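Local atomic coordinates of DNA repair protein XRCC1 (Homo sapiens, PDB entry 3LQC), a protein that acts as a scaffold in DNA single-strand break repair, assembling repair protein complexes and binding poly-ADP-ribose to limit PARP1 activity. Residues 16-21 and 147-152; 47-52 and 126-131; 64-69 and 134-139; 86-91 and 114-119; 91-96 and 107-112. All coordinates share one frame; numbering follows the deposited sequence. Where two conformers were deposited one is given.

From the N terminus, interaction 1 joins helix 17-25 to strand 143-150 and so closes the widest loop, which encloses all the others. Interaction 2 pairs strands 42-49 and 125-133 of the five-stranded sheet. Interaction 3, between the start of strand 67-73 and the loop after strand 125-133, crosses interaction 2 along the chain, since their segments alternate. Interaction 4 lies within the loops of both, tying strand 85-92 to the residues leading into helix 118-121. Innermost is interaction 5, which shares Ser91 with interaction 4 and joins strand 85-92 to strand 108-111 of the three-stranded sheet. Interactions 1 and 2 touch through Phe149 and Leu47, with their centres about 10 Å apart.

Interaction 1. Residues 16-21 and 147-152; sequences DSTHCA and VRFHSP
The capped first turn of helix 17-25 lies against strand 143-150, an outermost strand of the three-stranded antiparallel sheet, and Thr18 and Phe149 make the polar link. Phe149 N donates to Thr18 OG1 at 3.0 Å, with 156° at the hydrogen. The hydroxyl is set anti to the carbonyl carbon of Thr18 (chi1 -61°), facing the strand, while CG2 lies 4.0 Å from Arg148 CG. Ser17 OG approaches the Phe149 ring obliquely, 3.3 Å from CD2, and finds its polar partner in Glu53 OE2; Thr18 N sits at the ring edge, near its plane. In this beta sandwich, the N-terminal domain of XRCC1, Phe149 points into the space between the sheets and also touches Leu47 of strand 42-49 and Val58 of strand 57-63. One helical turn on, Ala21 CB packs 3.6 Å from Val147 CG1. The helix start is fixed from within by the N-cap Asp16, whose OD1 accepts from His19 N at 3.1 Å and from His19 ND1 at 3.0 Å. These two donors reach OD1 from opposite faces of the carboxylate plane, so the cap also holds the imidazole in place. Cys20, on the same turn, forms a disulfide with Cys12 and ties the helix to strand 7-12.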
# COMPACT_ATOMS: atom_id res chain seq x y z
N ASP A 16 -29.93 -0.20 -19.17
CA ASP A 16 -28.59 -0.75 -19.02
C ASP A 16 -28.01 -0.38 -17.65
O ASP A 16 -28.54 0.49 -16.95
CB ASP A 16 -27.67 -0.33 -20.17
CG ASP A 16 -27.36 1.16 -20.18
OD1 ASP A 16 -27.99 1.93 -19.42
OD2 ASP A 16 -26.48 1.57 -20.97
N SER A 17 -26.94 -1.07 -17.27
CA SER A 17 -26.27 -0.84 -16.00
C SER A 17 -26.16 0.64 -15.61
O SER A 17 -26.50 1.03 -14.50
CB SER A 17 -24.87 -1.43 -16.06
OG SER A 17 -24.17 -0.88 -17.16
N THR A 18 -25.70 1.45 -16.55
CA THR A 18 -25.55 2.89 -16.32
C THR A 18 -26.87 3.55 -15.93
O THR A 18 -26.92 4.33 -14.98
CB THR A 18 -24.97 3.58 -17.55
OG1 THR A 18 -23.67 3.06 -17.83
CG2 THR A 18 -24.89 5.08 -17.32
N HIS A 19 -27.94 3.26 -16.67
CA HIS A 19 -29.25 3.85 -16.39
C HIS A 19 -29.83 3.31 -15.09
O HIS A 19 -30.47 4.02 -14.31
CB HIS A 19 -30.22 3.58 -17.54
CG HIS A 19 -30.20 4.62 -18.62
ND1 HIS A 19 -29.21 4.68 -19.58
CD2 HIS A 19 -31.05 5.63 -18.90
CE1 HIS A 19 -29.45 5.69 -20.40
NE2 HIS A 19 -30.56 6.28 -20.01
N CYS A 20 -29.61 2.02 -14.87
CA CYS A 20 -30.09 1.35 -13.67
C CYS A 20 -29.46 1.98 -12.43
O CYS A 20 -30.15 2.28 -11.45
CB CYS A 20 -29.77 -0.13 -13.75
SG CYS A 20 -30.59 -1.12 -12.52
N ALA A 21 -28.15 2.19 -12.48
CA ALA A 21 -27.43 2.84 -11.37
C ALA A 21 -27.93 4.26 -11.10
O ALA A 21 -28.27 4.60 -9.96
CB ALA A 21 -25.93 2.85 -11.65
N VAL A 147 -21.99 5.99 -10.91
CA VAL A 147 -21.11 5.02 -11.50
C VAL A 147 -21.60 4.82 -12.93
O VAL A 147 -22.80 4.65 -13.16
CB VAL A 147 -21.09 3.69 -10.72
CG1 VAL A 147 -22.51 3.20 -10.45
CG2 VAL A 147 -20.29 2.64 -11.48
N ARG A 148 -20.68 4.87 -13.88
CA ARG A 148 -21.04 4.68 -15.28
C ARG A 148 -20.23 3.55 -15.88
O ARG A 148 -19.03 3.42 -15.64
CB ARG A 148 -20.82 5.96 -16.08
CG ARG A 148 -21.79 7.05 -15.72
CD ARG A 148 -21.26 8.41 -16.14
NE ARG A 148 -21.99 9.46 -15.44
CZ ARG A 148 -21.45 10.62 -15.08
NH1 ARG A 148 -20.17 10.89 -15.36
NH2 ARG A 148 -22.19 11.52 -14.45
N PHE A 149 -20.90 2.72 -16.66
CA PHE A 149 -20.26 1.62 -17.35
C PHE A 149 -20.36 1.86 -18.84
O PHE A 149 -21.42 2.19 -19.36
CB PHE A 149 -20.93 0.30 -16.96
CG PHE A 149 -21.07 0.13 -15.48
CD1 PHE A 149 -20.00 -0.32 -14.72
CD2 PHE A 149 -22.25 0.45 -14.84
CE1 PHE A 149 -20.12 -0.46 -13.35
CE2 PHE A 149 -22.38 0.30 -13.48
CZ PHE A 149 -21.32 -0.15 -12.73
N HIS A 150 -19.23 1.73 -19.51
CA HIS A 150 -19.17 1.96 -20.94
C HIS A 150 -19.03 0.64 -21.68
O HIS A 150 -18.20 -0.20 -21.33
CB HIS A 150 -18.03 2.92 -21.28
CG HIS A 150 -18.14 4.23 -20.57
ND1 HIS A 150 -19.03 5.22 -20.95
CD2 HIS A 150 -17.48 4.72 -19.49
CE1 HIS A 150 -18.91 6.25 -20.14
NE2 HIS A 150 -17.98 5.98 -19.24
N SER A 151 -19.86 0.48 -22.71
CA SER A 151 -19.94 -0.77 -23.43
C SER A 151 -19.90 -0.51 -24.94
O SER A 151 -20.29 0.57 -25.39
CB SER A 151 -21.23 -1.49 -23.05
OG SER A 151 -21.47 -1.37 -21.65
N PRO A 152 -19.42 -1.49 -25.71
CA PRO A 152 -19.41 -1.42 -27.18
C PRO A 152 -20.81 -1.13 -27.74
O PRO A 152 -21.71 -1.96 -27.58
CB PRO A 152 -18.96 -2.82 -27.59
CG PRO A 152 -18.14 -3.30 -26.44
CD PRO A 152 -18.79 -2.73 -25.21
O HOH W 1 -24.81 6.08 -13.70

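Interaction 2. Residues 47-52 and 126-131; sequences LQLEKE and DRVKIV. With CO3 (carbonate ion), chain D.
Asp126 O is gripped from opposite faces of its plane, by Leu49 N across the contact at 2.8 Å and by NH1 of the adjoining Arg127 at 2.7 Å. The doubled grip sits at a classic beta bulge, where Asp126 and Arg127 both face Gly73, in the five-stranded sheet of the sandwich. Beyond it strands 42-49 and 125-133 run antiparallel: Leu47 and Val128 form a hydrogen-bonded pair, with Leu47 N to Val128 O at 2.7 Å, and Gln48 with Arg127 a non-hydrogen-bonded one. Arg127 bends at its second torsion (chi2 -67°), and its guanidinium lies with one face under Gln48 CG, offset toward the rim. Its NH1 also donates to a water that bridges to Leu49 O. On the other sheet face Leu49 CD1 meets Val128 CG2 at 3.8 Å. Further along, Lys129 turns away from this pairing, and its NZ donates to O2 of a carbonate ion, probably from the crystallisation liquor, at 2.7 Å.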
# COMPACT_ATOMS: atom_id res chain seq x y z
N LEU A 47 -26.52 -4.74 -9.36
CA LEU A 47 -27.33 -4.51 -10.54
C LEU A 47 -27.54 -5.84 -11.23
O LEU A 47 -26.58 -6.46 -11.69
CB LEU A 47 -26.66 -3.54 -11.50
CG LEU A 47 -26.14 -2.18 -11.03
CD1 LEU A 47 -25.50 -1.45 -12.21
CD2 LEU A 47 -27.24 -1.34 -10.40
N GLN A 48 -28.79 -6.27 -11.28
CA GLN A 48 -29.18 -7.45 -12.02
C GLN A 48 -29.59 -7.03 -13.43
O GLN A 48 -30.66 -6.47 -13.64
CB GLN A 48 -30.36 -8.12 -11.33
CG GLN A 48 -30.00 -8.72 -9.99
CD GLN A 48 -31.18 -9.43 -9.36
OE1 GLN A 48 -32.33 -9.01 -9.52
NE2 GLN A 48 -30.90 -10.51 -8.64
N LEU A 49 -28.72 -7.30 -14.39
CA LEU A 49 -28.95 -6.89 -15.76
C LEU A 49 -29.81 -7.91 -16.50
O LEU A 49 -29.65 -9.11 -16.31
CB LEU A 49 -27.62 -6.71 -16.48
CG LEU A 49 -26.62 -5.82 -15.75
CD1 LEU A 49 -25.36 -5.70 -16.59
CD2 LEU A 49 -27.22 -4.47 -15.49
N GLU A 50 -30.73 -7.41 -17.32
CA GLU A 50 -31.58 -8.28 -18.12
C GLU A 50 -30.76 -8.87 -19.27
O GLU A 50 -30.85 -10.05 -19.58
CB GLU A 50 -32.78 -7.51 -18.67
CG GLU A 50 -33.94 -8.40 -19.07
CD GLU A 50 -35.02 -7.65 -19.84
OE1 GLU A 50 -35.06 -6.40 -19.77
OE2 GLU A 50 -35.84 -8.31 -20.50
N LYS A 51 -29.94 -8.03 -19.88
CA LYS A 51 -29.05 -8.50 -20.94
C LYS A 51 -27.61 -8.40 -20.45
O LYS A 51 -27.17 -7.36 -19.98
CB LYS A 51 -29.25 -7.68 -22.22
N GLU A 52 -26.89 -9.51 -20.55
CA GLU A 52 -25.49 -9.52 -20.15
C GLU A 52 -24.78 -8.50 -21.02
O GLU A 52 -25.07 -8.39 -22.20
CB GLU A 52 -24.87 -10.91 -20.33
CG GLU A 52 -24.79 -11.36 -21.78
CD GLU A 52 -23.94 -12.60 -21.95
OE1 GLU A 52 -23.57 -12.92 -23.10
OE2 GLU A 52 -23.64 -13.25 -20.92
N ASP A 126 -24.10 -10.33 -16.27
CA ASP A 126 -25.42 -9.77 -15.99
C ASP A 126 -25.61 -9.48 -14.50
O ASP A 126 -26.71 -9.17 -14.05
CB ASP A 126 -26.54 -10.66 -16.53
CG ASP A 126 -26.61 -12.01 -15.84
OD1 ASP A 126 -25.71 -12.34 -15.05
OD2 ASP A 126 -27.56 -12.76 -16.12
N ARG A 127 -24.51 -9.58 -13.75
CA ARG A 127 -24.48 -9.12 -12.37
C ARG A 127 -23.33 -8.14 -12.16
O ARG A 127 -22.17 -8.45 -12.45
CB ARG A 127 -24.36 -10.29 -11.40
CG ARG A 127 -25.53 -11.26 -11.47
CD ARG A 127 -26.81 -10.61 -10.99
NE ARG A 127 -27.93 -11.56 -11.04
CZ ARG A 127 -28.78 -11.66 -12.06
NH1 ARG A 127 -28.65 -10.86 -13.12
NH2 ARG A 127 -29.76 -12.54 -12.03
N VAL A 128 -23.65 -6.94 -11.69
CA VAL A 128 -22.65 -5.95 -11.35
C VAL A 128 -22.78 -5.56 -9.87
O VAL A 128 -23.80 -5.03 -9.43
CB VAL A 128 -22.76 -4.70 -12.23
CG1 VAL A 128 -21.52 -3.84 -12.09
CG2 VAL A 128 -22.96 -5.08 -13.70
N LYS A 129 -21.73 -5.84 -9.11
CA LYS A 129 -21.71 -5.52 -7.69
C LYS A 129 -20.73 -4.39 -7.43
O LYS A 129 -19.54 -4.51 -7.73
CB LYS A 129 -21.33 -6.76 -6.88
CG LYS A 129 -21.21 -6.51 -5.39
CD LYS A 129 -20.84 -7.79 -4.65
CE LYS A 129 -21.95 -8.81 -4.72
NZ LYS A 129 -21.77 -9.88 -3.70
N ILE A 130 -21.24 -3.29 -6.90
CA ILE A 130 -20.39 -2.16 -6.54
C ILE A 130 -20.28 -2.08 -5.01
O ILE A 130 -21.28 -1.92 -4.32
CB ILE A 130 -20.95 -0.83 -7.09
CG1 ILE A 130 -21.02 -0.87 -8.61
CG2 ILE A 130 -20.10 0.33 -6.64
CD1 ILE A 130 -22.31 -1.45 -9.16
N VAL A 131 -19.06 -2.22 -4.49
CA VAL A 131 -18.86 -2.23 -3.05
C VAL A 131 -18.20 -0.95 -2.56
O VAL A 131 -17.13 -0.59 -3.01
CB VAL A 131 -18.01 -3.44 -2.60
CG1 VAL A 131 -18.03 -3.57 -1.08
CG2 VAL A 131 -18.54 -4.72 -3.25
C CO3 D . -21.46 -8.33 -0.77
O1 CO3 D . -22.32 -7.59 -1.40
O2 CO3 D . -21.37 -9.60 -1.05
O HOH W 2 -30.99 -11.25 -14.90

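Interaction 3. Residues 64-69 and 134-139; sequences GSAFVE and QPYSKD
Gln134 and Ala66 hold the close-packed half of this contact, whereas the rings of Tyr136 and Phe67 meet more loosely, at the side that faces another protein chain. In the conformer described, one of two for Gln134, NE2 donates to Gly64 O at 3.0 Å with 165° at the hydrogen, and the acceptor lies in the amide plane. The chain bends at chi2 (40°) to set CD 3.8 Å from Ala66 CB. OE1 accepts from Tyr136 N at 2.9 Å, in its carbonyl plane, and NE2 is also hydrogen-bonded to Ser99 OG of helix 96-101. Ala66 and Phe67 both face Ser133, a classic beta bulge where strand 67-73 begins beside strand 125-133. At the looser end Phe67 CZ approaches Tyr136 edge to edge, 4.1 Å from CE2, with the two side chains crossing at about a right angle. Ala66 CB also lies 4.1 Å from Tyr136 CD2. An alanine in place of Tyr136 would probably open a gap beside Ala66 CB and Phe67 CZ and leave a backbone group of another protein chain without its hydroxyl partner. That chain also packs on Phe67 and Pro135.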
# COMPACT_ATOMS: atom_id res chain seq x y z
N GLY A 64 -18.37 9.94 -0.46
CA GLY A 64 -17.94 9.75 0.91
C GLY A 64 -17.38 8.38 1.22
O GLY A 64 -17.13 8.07 2.39
N SER A 65 -17.19 7.55 0.20
CA SER A 65 -16.60 6.23 0.38
C SER A 65 -15.08 6.35 0.46
O SER A 65 -14.49 7.20 -0.20
CB SER A 65 -16.95 5.31 -0.79
OG SER A 65 -18.33 5.01 -0.81
N ALA A 66 -14.45 5.49 1.26
CA ALA A 66 -12.99 5.43 1.28
C ALA A 66 -12.48 4.57 0.14
O ALA A 66 -11.49 4.91 -0.51
CB ALA A 66 -12.50 4.89 2.61
N PHE A 67 -13.16 3.45 -0.10
CA PHE A 67 -12.77 2.52 -1.16
C PHE A 67 -13.99 2.13 -1.97
O PHE A 67 -15.09 2.09 -1.45
CB PHE A 67 -12.14 1.25 -0.59
CG PHE A 67 -11.19 1.49 0.53
CD1 PHE A 67 -10.07 2.28 0.35
CD2 PHE A 67 -11.40 0.90 1.78
CE1 PHE A 67 -9.19 2.51 1.38
CE2 PHE A 67 -10.52 1.12 2.83
CZ PHE A 67 -9.41 1.92 2.63
N VAL A 68 -13.78 1.85 -3.25
CA VAL A 68 -14.84 1.32 -4.10
C VAL A 68 -14.30 0.15 -4.91
O VAL A 68 -13.17 0.21 -5.40
CB VAL A 68 -15.41 2.37 -5.05
CG1 VAL A 68 -16.59 1.80 -5.81
CG2 VAL A 68 -15.84 3.61 -4.30
N GLU A 69 -15.10 -0.90 -5.03
CA GLU A 69 -14.71 -2.07 -5.81
C GLU A 69 -15.87 -2.47 -6.72
O GLU A 69 -17.03 -2.36 -6.34
CB GLU A 69 -14.37 -3.23 -4.87
CG GLU A 69 -13.94 -4.52 -5.55
CD GLU A 69 -13.91 -5.67 -4.58
OE1 GLU A 69 -13.18 -6.66 -4.83
OE2 GLU A 69 -14.62 -5.59 -3.55
N GLN A 134 -16.17 2.29 3.90
CA GLN A 134 -15.85 3.52 4.62
C GLN A 134 -15.80 3.24 6.11
O GLN A 134 -16.71 3.60 6.85
CB GLN A 134 -16.88 4.60 4.30
CG GLN A 134 -16.62 5.95 4.99
CD GLN A 134 -15.15 6.33 5.00
OE1 GLN A 134 -14.38 5.84 5.83
NE2 GLN A 134 -14.76 7.21 4.09
N PRO A 135 -14.70 2.59 6.56
CA PRO A 135 -14.48 2.14 7.93
C PRO A 135 -14.18 3.30 8.86
O PRO A 135 -14.21 3.11 10.07
CB PRO A 135 -13.21 1.28 7.83
CG PRO A 135 -12.84 1.23 6.40
CD PRO A 135 -13.53 2.34 5.70
N TYR A 136 -13.87 4.46 8.30
CA TYR A 136 -13.36 5.59 9.07
C TYR A 136 -14.46 6.60 9.39
O TYR A 136 -14.28 7.47 10.24
CB TYR A 136 -12.20 6.27 8.33
CG TYR A 136 -11.23 5.26 7.79
CD1 TYR A 136 -10.53 4.42 8.65
CD2 TYR A 136 -11.01 5.13 6.42
CE1 TYR A 136 -9.64 3.48 8.16
CE2 TYR A 136 -10.13 4.18 5.93
CZ TYR A 136 -9.45 3.36 6.81
OH TYR A 136 -8.57 2.42 6.34
N SER A 137 -15.58 6.47 8.70
CA SER A 137 -16.70 7.38 8.87
C SER A 137 -18.00 6.57 8.77
O SER A 137 -18.87 6.87 7.95
CB SER A 137 -16.66 8.47 7.80
OG SER A 137 -17.51 9.55 8.12
N LYS A 138 -18.11 5.55 9.60
CA LYS A 138 -19.25 4.62 9.60
C LYS A 138 -20.61 5.31 9.54
O LYS A 138 -21.55 4.80 8.93
CB LYS A 138 -19.23 3.77 10.87
CG LYS A 138 -18.11 2.79 10.98
CD LYS A 138 -18.19 2.08 12.32
N ASP A 139 -20.72 6.45 10.21
CA ASP A 139 -22.03 7.05 10.43
C ASP A 139 -22.54 7.92 9.28
O ASP A 139 -23.71 8.28 9.24
CB ASP A 139 -22.05 7.84 11.75
CG ASP A 139 -22.09 6.93 12.97
OD1 ASP A 139 -22.40 5.72 12.80
OD2 ASP A 139 -21.82 7.41 14.09

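Interaction 4. Residues 86-91 and 114-119; sequences VLLVTS and DKLVRA
Leu87 O accepts from Val117 N at 2.9 Å, almost straight at 178° and nearly along the C=O axis, and takes a second, weak bond from a water. The acceptor sits at a classic beta bulge, where Leu87 and Leu88 both face Val70 and strand 85-92 turns a corner at the rim of the five-stranded sheet. Val117 is the residue just before helix 118-121, so this bond pins the start of the helix to the corner. Its side chain adds to the hold: with CG1 anti to the backbone N (chi1 -176°), CG2 stays beside that N and comes within 3.3 Å of Leu87 O and 3.5 Å of Val86 O. Val86 CG1 meets Val117 CG2 at 4.1 Å, the two side chains crossing at about a right angle. The water that weakly serves Leu87 O also donates to Lys115 O, 2.7 Å away, and accepts from Val89 N, bridging the two segments. Leu116 reaches inward, where it touches Val58 and Phe111, and so helps fill the space between the two sheets of the sandwich; Leu87 leans on Ala120 and Ala121 of the helix. In the Leu88 conformer described, one of two, Leu116 CD2 ends 3.8 Å from Leu88 CB, again with side chains crossed at about a right angle.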
# COMPACT_ATOMS: atom_id res chain seq x y z
N VAL A 86 -13.62 -10.04 -9.92
CA VAL A 86 -13.32 -8.62 -9.81
C VAL A 86 -13.17 -7.98 -11.19
O VAL A 86 -12.42 -8.45 -12.04
CB VAL A 86 -12.04 -8.33 -8.98
CG1 VAL A 86 -11.75 -6.85 -8.96
CG2 VAL A 86 -12.21 -8.83 -7.57
N LEU A 87 -13.90 -6.90 -11.40
CA LEU A 87 -13.74 -6.11 -12.60
C LEU A 87 -12.81 -4.93 -12.30
O LEU A 87 -11.76 -4.77 -12.91
CB LEU A 87 -15.09 -5.61 -13.10
CG LEU A 87 -14.97 -4.87 -14.42
CD1 LEU A 87 -14.52 -5.85 -15.47
CD2 LEU A 87 -16.28 -4.21 -14.79
N LEU A 88 -13.22 -4.10 -11.34
CA LEU A 88 -12.35 -3.02 -10.87
C LEU A 88 -11.92 -3.32 -9.45
O LEU A 88 -12.74 -3.37 -8.53
CB LEU A 88 -13.04 -1.65 -10.93
CG LEU A 88 -12.22 -0.54 -10.26
CD1 LEU A 88 -10.91 -0.34 -10.98
CD2 LEU A 88 -12.99 0.76 -10.20
N VAL A 89 -10.63 -3.51 -9.28
CA VAL A 89 -10.06 -3.83 -7.99
C VAL A 89 -10.36 -2.71 -6.97
O VAL A 89 -10.55 -1.56 -7.34
CB VAL A 89 -8.55 -4.06 -8.14
CG1 VAL A 89 -7.76 -2.79 -7.83
CG2 VAL A 89 -8.12 -5.22 -7.28
N THR A 90 -10.44 -3.07 -5.69
CA THR A 90 -10.74 -2.09 -4.64
C THR A 90 -9.84 -0.85 -4.73
O THR A 90 -8.62 -0.94 -4.61
CB THR A 90 -10.62 -2.70 -3.24
OG1 THR A 90 -11.41 -3.89 -3.17
CG2 THR A 90 -11.11 -1.70 -2.19
N SER A 91 -10.45 0.30 -4.95
CA SER A 91 -9.71 1.51 -5.27
C SER A 91 -9.99 2.65 -4.30
O SER A 91 -11.11 2.80 -3.80
CB SER A 91 -10.03 1.93 -6.70
OG SER A 91 -9.70 0.89 -7.60
N ASP A 114 -7.48 -0.14 -19.44
CA ASP A 114 -6.15 -0.31 -18.91
C ASP A 114 -6.17 -0.61 -17.42
O ASP A 114 -5.33 -1.35 -16.91
CB ASP A 114 -5.35 0.96 -19.16
CG ASP A 114 -3.94 0.85 -18.67
OD1 ASP A 114 -3.35 -0.24 -18.81
OD2 ASP A 114 -3.42 1.86 -18.14
N LYS A 115 -7.14 -0.03 -16.72
CA LYS A 115 -7.16 -0.07 -15.26
C LYS A 115 -8.13 -1.11 -14.71
O LYS A 115 -8.25 -1.26 -13.49
CB LYS A 115 -7.45 1.32 -14.69
CG LYS A 115 -6.54 2.40 -15.26
CD LYS A 115 -6.07 3.37 -14.18
CE LYS A 115 -7.22 4.20 -13.63
NZ LYS A 115 -6.88 4.79 -12.29
N LEU A 116 -8.81 -1.83 -15.60
CA LEU A 116 -9.70 -2.91 -15.21
C LEU A 116 -8.95 -4.24 -15.31
O LEU A 116 -7.93 -4.32 -15.97
CB LEU A 116 -10.93 -2.95 -16.10
CG LEU A 116 -11.81 -1.70 -16.06
CD1 LEU A 116 -13.02 -1.87 -16.95
CD2 LEU A 116 -12.23 -1.43 -14.63
N VAL A 117 -9.47 -5.26 -14.63
CA VAL A 117 -8.90 -6.60 -14.74
C VAL A 117 -9.26 -7.16 -16.11
O VAL A 117 -10.44 -7.37 -16.41
CB VAL A 117 -9.45 -7.55 -13.67
CG1 VAL A 117 -8.77 -8.91 -13.75
CG2 VAL A 117 -9.28 -6.93 -12.28
N ARG A 118 -8.25 -7.39 -16.95
CA ARG A 118 -8.49 -7.74 -18.35
C ARG A 118 -9.35 -9.00 -18.53
O ARG A 118 -10.35 -8.98 -19.23
CB ARG A 118 -7.17 -7.87 -19.12
N ALA A 119 -8.94 -10.10 -17.90
CA ALA A 119 -9.68 -11.36 -18.02
C ALA A 119 -11.18 -11.15 -17.76
O ALA A 119 -12.02 -11.77 -18.41
CB ALA A 119 -9.13 -12.39 -17.05
O HOH W 3 -8.89 -3.25 -11.82

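Interaction 5. Residues 91-96 and 107-112; sequences SSFMSP and RVRMFG
Arg109 lays its aliphatic chain across one face of the Phe93 ring, with CD offset toward the rim in a CH-pi contact and CG 3.7 Å from Phe93 CE1. The chain then bends at chi3 (61°), placing NE on the way to strand 85-92, where NH1 donates to Ser92 O at 2.7 Å. The bond is bent, 136° at the hydrogen, but uses a lone pair in the carbonyl plane. The charged end is farther from the ring and attracts it at most weakly. NH1 also makes a salt bridge with an acidic side chain of another protein chain, while NH2 lies close to the like charge of Lys115 NZ. Where the edge strands 85-92 and 108-111 meet, one from each sheet of the sandwich, Phe93, just past the end of the first, and Phe111 reach toward each other tip to tip, CZ to CZ 4.0 Å. An alanine in place of Arg109 would probably uncover part of the Phe93 ring face and leave both Ser92 O and the acid of the other chain without this partner. Arg107 holds the next carbonyl: its extended chain brings NH1 to Phe93 O at 2.8 Å, from above the carbonyl plane. A water donates to Phe93 O and accepts from Arg107 N, 3.0 Å away. The other amino group, Arg107 NH2, makes a salt bridge with Glu98.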
# COMPACT_ATOMS: atom_id res chain seq x y z
N SER A 91 -10.45 0.30 -4.95
CA SER A 91 -9.71 1.51 -5.27
C SER A 91 -9.99 2.65 -4.30
O SER A 91 -11.11 2.80 -3.80
CB SER A 91 -10.03 1.93 -6.70
OG SER A 91 -9.70 0.89 -7.60
N SER A 92 -8.97 3.46 -4.05
CA SER A 92 -9.01 4.53 -3.05
C SER A 92 -9.72 5.78 -3.55
O SER A 92 -9.54 6.21 -4.68
CB SER A 92 -7.58 4.87 -2.62
OG SER A 92 -7.54 6.05 -1.86
N PHE A 93 -10.55 6.35 -2.69
CA PHE A 93 -11.24 7.59 -3.01
C PHE A 93 -11.08 8.61 -1.89
O PHE A 93 -11.17 9.81 -2.13
CB PHE A 93 -12.72 7.33 -3.29
CG PHE A 93 -12.97 6.80 -4.66
CD1 PHE A 93 -13.34 7.65 -5.69
CD2 PHE A 93 -12.79 5.45 -4.94
CE1 PHE A 93 -13.54 7.16 -6.97
CE2 PHE A 93 -12.99 4.96 -6.21
CZ PHE A 93 -13.37 5.82 -7.23
N MET A 94 -10.82 8.12 -0.68
CA MET A 94 -10.51 9.00 0.44
C MET A 94 -9.49 8.34 1.35
O MET A 94 -9.48 7.11 1.49
CB MET A 94 -11.76 9.31 1.27
CG MET A 94 -12.89 9.90 0.47
SD MET A 94 -14.33 10.22 1.50
CE MET A 94 -13.75 11.58 2.51
N SER A 95 -8.64 9.15 1.97
CA SER A 95 -7.73 8.66 2.99
C SER A 95 -8.51 8.56 4.29
O SER A 95 -9.60 9.11 4.41
CB SER A 95 -6.57 9.63 3.18
OG SER A 95 -7.05 10.85 3.69
N PRO A 96 -7.95 7.85 5.28
CA PRO A 96 -8.54 7.83 6.62
C PRO A 96 -8.70 9.24 7.20
O PRO A 96 -9.76 9.51 7.79
CB PRO A 96 -7.54 7.00 7.43
CG PRO A 96 -6.95 6.07 6.41
CD PRO A 96 -6.84 6.88 5.15
N ARG A 107 -14.49 12.72 -4.98
CA ARG A 107 -13.54 12.48 -6.06
C ARG A 107 -14.18 11.68 -7.19
O ARG A 107 -15.02 10.80 -6.95
CB ARG A 107 -12.29 11.75 -5.56
CG ARG A 107 -11.36 12.63 -4.77
CD ARG A 107 -10.03 11.96 -4.53
NE ARG A 107 -9.11 12.88 -3.87
CZ ARG A 107 -8.89 12.92 -2.56
NH1 ARG A 107 -9.49 12.06 -1.75
NH2 ARG A 107 -8.04 13.81 -2.06
N VAL A 108 -13.80 12.01 -8.42
CA VAL A 108 -14.20 11.23 -9.57
C VAL A 108 -12.97 10.55 -10.15
O VAL A 108 -11.93 11.18 -10.33
CB VAL A 108 -14.82 12.12 -10.67
CG1 VAL A 108 -15.19 11.26 -11.89
CG2 VAL A 108 -16.04 12.86 -10.13
N ARG A 109 -13.09 9.26 -10.44
CA ARG A 109 -12.01 8.57 -11.14
C ARG A 109 -12.56 7.78 -12.32
O ARG A 109 -13.60 7.13 -12.21
CB ARG A 109 -11.23 7.65 -10.18
CG ARG A 109 -10.67 8.38 -8.98
CD ARG A 109 -9.92 7.44 -8.05
NE ARG A 109 -8.80 6.80 -8.72
CZ ARG A 109 -8.10 5.81 -8.19
NH1 ARG A 109 -8.41 5.35 -6.99
NH2 ARG A 109 -7.08 5.27 -8.86
N MET A 110 -11.86 7.87 -13.45
CA MET A 110 -12.19 7.12 -14.64
C MET A 110 -11.26 5.93 -14.71
O MET A 110 -10.07 6.08 -14.47
CB MET A 110 -11.99 7.98 -15.89
CG MET A 110 -12.39 9.45 -15.72
SD MET A 110 -14.17 9.70 -15.62
CE MET A 110 -14.31 11.48 -15.72
N PHE A 111 -11.79 4.77 -15.05
CA PHE A 111 -10.98 3.56 -15.18
C PHE A 111 -11.16 2.93 -16.56
O PHE A 111 -12.11 2.19 -16.79
CB PHE A 111 -11.33 2.56 -14.08
CG PHE A 111 -11.25 3.13 -12.68
CD1 PHE A 111 -12.29 3.87 -12.16
CD2 PHE A 111 -10.11 2.94 -11.90
CE1 PHE A 111 -12.22 4.41 -10.88
CE2 PHE A 111 -10.04 3.48 -10.62
CZ PHE A 111 -11.10 4.21 -10.11
N GLY A 112 -10.25 3.25 -17.47
CA GLY A 112 -10.31 2.72 -18.82
C GLY A 112 -9.91 1.26 -18.87
O GLY A 112 -9.57 0.67 -17.84
O HOH W 4 -13.53 11.12 -2.59